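Local atomic coordinates of 6-phosphogluconate dehydrogenase, NAD-binding (Mycolicibacterium smegmatis MC2 155, PDB entry 6SMT), a protein that reduces imines with S-enantioselectivity and binds NADPH as its dinucleotide cofactor. Residues 249-254 and 263-268. Sequence-based numbering, arbitrary orientation. Where two conformers were deposited one is given.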
ATOM      1  N   ARG B 249      15.776  -8.096  -3.523  1.00 13.56           N
ATOM      2  CA  ARG B 249      16.795  -8.875  -2.774  1.00 15.16           C
ATOM      3  C   ARG B 249      17.380  -8.121  -1.600  1.00 13.93           C
ATOM      4  O   ARG B 249      17.597  -8.670  -0.506  1.00 15.54           O
ATOM      5  CB  ARG B 249      17.860  -9.357  -3.752  1.00 16.54           C
ATOM      6  CG  ARG B 249      17.354 -10.469  -4.635  1.00 17.82           C
ATOM      7  CD  ARG B 249      18.323 -10.814  -5.720  1.00 21.42           C
ATOM      8  NE  ARG B 249      17.854 -12.035  -6.332  1.00 26.04           N
ATOM      9  CZ  ARG B 249      16.779 -12.267  -7.100  1.00 28.26           C
ATOM     10  NH1 ARG B 249      15.817 -11.364  -7.404  1.00 21.74           N
ATOM     11  NH2 ARG B 249      16.618 -13.551  -7.419  1.00 30.08           N
ATOM     12  N   HIS B 250      17.634  -6.797  -1.816  1.00 14.80           N
ATOM     13  CA  HIS B 250      18.126  -5.931  -0.737  1.00 14.15           C
ATOM     14  C   HIS B 250      17.171  -5.860   0.427  1.00 13.51           C
ATOM     15  O   HIS B 250      17.540  -5.945   1.581  1.00 14.00           O
ATOM     16  CB  HIS B 250      18.430  -4.552  -1.295  1.00 13.52           C
ATOM     17  CG  HIS B 250      19.270  -4.495  -2.466  1.00 14.45           C
ATOM     18  ND1 HIS B 250      19.157  -3.475  -3.390  1.00 14.50           N
ATOM     19  CD2 HIS B 250      20.200  -5.350  -2.975  1.00 14.77           C
ATOM     20  CE1 HIS B 250      19.952  -3.714  -4.383  1.00 15.29           C
ATOM     21  NE2 HIS B 250      20.647  -4.885  -4.149  1.00 16.26           N
ATOM     22  N   LEU B 251      15.856  -5.672   0.079  1.00 12.63           N
ATOM     23  CA  LEU B 251      14.808  -5.599   1.071  1.00 12.86           C
ATOM     24  C   LEU B 251      14.749  -6.864   1.911  1.00 13.36           C
ATOM     25  O   LEU B 251      14.581  -6.745   3.124  1.00 14.59           O
ATOM     26  CB  LEU B 251      13.481  -5.239   0.403  1.00 12.96           C
ATOM     27  CG  LEU B 251      13.498  -4.016  -0.549  1.00 12.64           C
ATOM     28  CD1 LEU B 251      12.093  -3.808  -1.106  1.00 13.06           C
ATOM     29  CD2 LEU B 251      13.913  -2.757   0.200  1.00 13.45           C
ATOM     30  N   ILE B 252      14.783  -8.025   1.230  1.00 14.63           N
ATOM     31  CA  ILE B 252      14.770  -9.312   1.966  1.00 15.23           C
ATOM     32  C   ILE B 252      16.028  -9.509   2.862  1.00 15.18           C
ATOM     33  O   ILE B 252      15.814  -9.878   4.031  1.00 16.07           O
ATOM     34  CB  ILE B 252      14.621 -10.396   0.930  1.00 14.50           C
ATOM     35  CG1 ILE B 252      13.226 -10.369   0.311  1.00 13.87           C
ATOM     36  CG2 ILE B 252      14.907 -11.757   1.588  1.00 17.22           C
ATOM     37  CD1 ILE B 252      13.090 -11.129  -0.994  1.00 14.04           C
ATOM     38  N   ALA B 253      17.131  -9.138   2.382  1.00 15.36           N
ATOM     39  CA  ALA B 253      18.389  -9.165   3.188  1.00 16.88           C
ATOM     40  C   ALA B 253      18.254  -8.257   4.402  1.00 18.51           C
ATOM     41  O   ALA B 253      18.585  -8.613   5.561  1.00 19.74           O
ATOM     42  CB  ALA B 253      19.526  -8.796   2.350  1.00 17.58           C
ATOM     43  N   ALA B 254      17.741  -7.033   4.214  1.00 17.26           N
ATOM     44  CA  ALA B 254      17.562  -6.132   5.364  1.00 16.88           C
ATOM     45  C   ALA B 254      16.591  -6.667   6.368  1.00 18.06           C
ATOM     46  O   ALA B 254      16.764  -6.489   7.626  1.00 19.24           O
ATOM     47  CB  ALA B 254      17.167  -4.766   4.816  1.00 18.66           C
ATOM     48  N   GLY B 263       8.257 -12.893   4.524  1.00 15.57           N
ATOM     49  CA  GLY B 263       7.314 -13.641   3.719  1.00 15.62           C
ATOM     50  C   GLY B 263       6.633 -12.860   2.590  1.00 14.20           C
ATOM     51  O   GLY B 263       6.466 -13.405   1.513  1.00 14.73           O
ATOM     52  N   LEU B 264       6.200 -11.607   2.852  1.00 13.29           N
ATOM     53  CA  LEU B 264       5.493 -10.908   1.787  1.00 13.09           C
ATOM     54  C   LEU B 264       6.467 -10.569   0.663  1.00 12.34           C
ATOM     55  O   LEU B 264       6.183 -10.803  -0.522  1.00 12.97           O
ATOM     56  CB  LEU B 264       4.732  -9.670   2.271  1.00 14.70           C
ATOM     57  CG  LEU B 264       3.292  -9.965   2.781  1.00 15.82           C
ATOM     58  CD1 LEU B 264       3.416 -10.494   4.140  1.00 18.66           C
ATOM     59  CD2 LEU B 264       2.389  -8.783   2.677  1.00 17.88           C
ATOM     60  N   LEU B 265       7.643 -10.040   0.988  1.00 13.19           N
ATOM     61  CA  LEU B 265       8.615  -9.701  -0.056  1.00 13.96           C
ATOM     62  C   LEU B 265       9.143 -10.946  -0.766  1.00 13.41           C
ATOM     63  O   LEU B 265       9.444 -10.872  -1.962  1.00 13.05           O
ATOM     64  CB  LEU B 265       9.808  -8.925   0.524  1.00 15.55           C
ATOM     65  CG  LEU B 265       9.485  -7.521   1.027  1.00 19.05           C
ATOM     66  CD1 LEU B 265      10.534  -7.099   2.045  1.00 20.31           C
ATOM     67  CD2 LEU B 265       9.380  -6.590  -0.128  1.00 20.25           C
ATOM     68  N   GLU B 266       9.264 -12.075  -0.042  0.50 14.02           N
ATOM     69  CA  GLU B 266       9.712 -13.340  -0.676  0.50 15.51           C
ATOM     70  C   GLU B 266       8.722 -13.756  -1.738  0.50 14.54           C
ATOM     71  O   GLU B 266       9.138 -14.288  -2.754  0.50 14.94           O
ATOM     72  CB  GLU B 266       9.965 -14.394   0.406  0.50 16.19           C
ATOM     73  CG  GLU B 266      11.180 -14.107   1.238  0.50 19.18           C
ATOM     74  CD  GLU B 266      11.324 -14.931   2.506  0.50 21.69           C
ATOM     75  OE1 GLU B 266      10.310 -15.462   3.012  0.50 23.27           O
ATOM     76  OE2 GLU B 266      12.476 -15.001   3.007  0.50 27.03           O
ATOM     77  N   ALA B 267       7.417 -13.658  -1.456  1.00 14.02           N
ATOM     78  CA  ALA B 267       6.369 -14.000  -2.407  1.00 14.95           C
ATOM     79  C   ALA B 267       6.434 -13.074  -3.618  1.00 14.30           C
ATOM     80  O   ALA B 267       6.410 -13.511  -4.773  1.00 14.20           O
ATOM     81  CB  ALA B 267       4.993 -13.992  -1.778  1.00 16.01           C
ATOM     82  N   PHE B 268       6.653 -11.772  -3.361  1.00 13.27           N
ATOM     83  CA  PHE B 268       6.780 -10.828  -4.476  1.00 13.13           C
ATOM     84  C   PHE B 268       7.999 -11.134  -5.347  1.00 13.66           C
ATOM     85  O   PHE B 268       7.918 -11.073  -6.567  1.00 13.53           O
ATOM     86  CB  PHE B 268       6.819  -9.394  -3.904  1.00 12.70           C
ATOM     87  CG  PHE B 268       6.753  -8.319  -4.959  1.00 12.32           C
ATOM     88  CD1 PHE B 268       5.638  -8.142  -5.769  1.00 13.84           C
ATOM     89  CD2 PHE B 268       7.831  -7.460  -5.101  1.00 13.49           C
ATOM     90  CE1 PHE B 268       5.610  -7.148  -6.730  1.00 13.63           C
ATOM     91  CE2 PHE B 268       7.767  -6.451  -6.040  1.00 13.02           C
ATOM     92  CZ  PHE B 268       6.687  -6.293  -6.832  1.00 13.10           C
TER
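Residues 249-254 and 263-268, about one and a half turns from each of two consecutive helices, run antiparallel at 156° with their axes 9.5 Å apart, Ile252 and Leu265 facing each other where the backbones come nearest. Leu265 meets both Leu251 and Ile252. Its CB lies 3.7 Å from Ile252 CG1, and the two side chains run alongside one another, pointing opposite ways. Its two methyls turn to Leu251, with CD1 3.9 Å from Leu251 CB and CD2 4.0 Å from Leu251 CD1; the two leucines lie roughly perpendicular. Ile252 reaches farther along the second helix: with CG1 anti to the carbonyl carbon (chi1 -70°) and the chain extended beyond it (chi2 163°), CD1 comes to rest over the backbone, 3.8 Å from Leu265 O and 4.0 Å from Glu266 CA, at the more open border of the patch. Leu265 also touches His192 of helix 171-199 and Asp181 of the second subunit, so the hairpin of helices 241-257 and 263-280 is packed into the all-helical C-terminal domain and against the dimer partner. The Leu251 side chain is about 9 Å from the bound NADPH, which makes this packing beside the cofactor pocket, not in it. A salt bridge from Arg249 to Asp273 adds a polar link farther along the same pair of helices. Between the two segments themselves there is no hydrogen bond: hydrophobic burial and van der Waals contact of Leu251, Ile252 and Leu265 account for the contact, with no directional bond fixing the register.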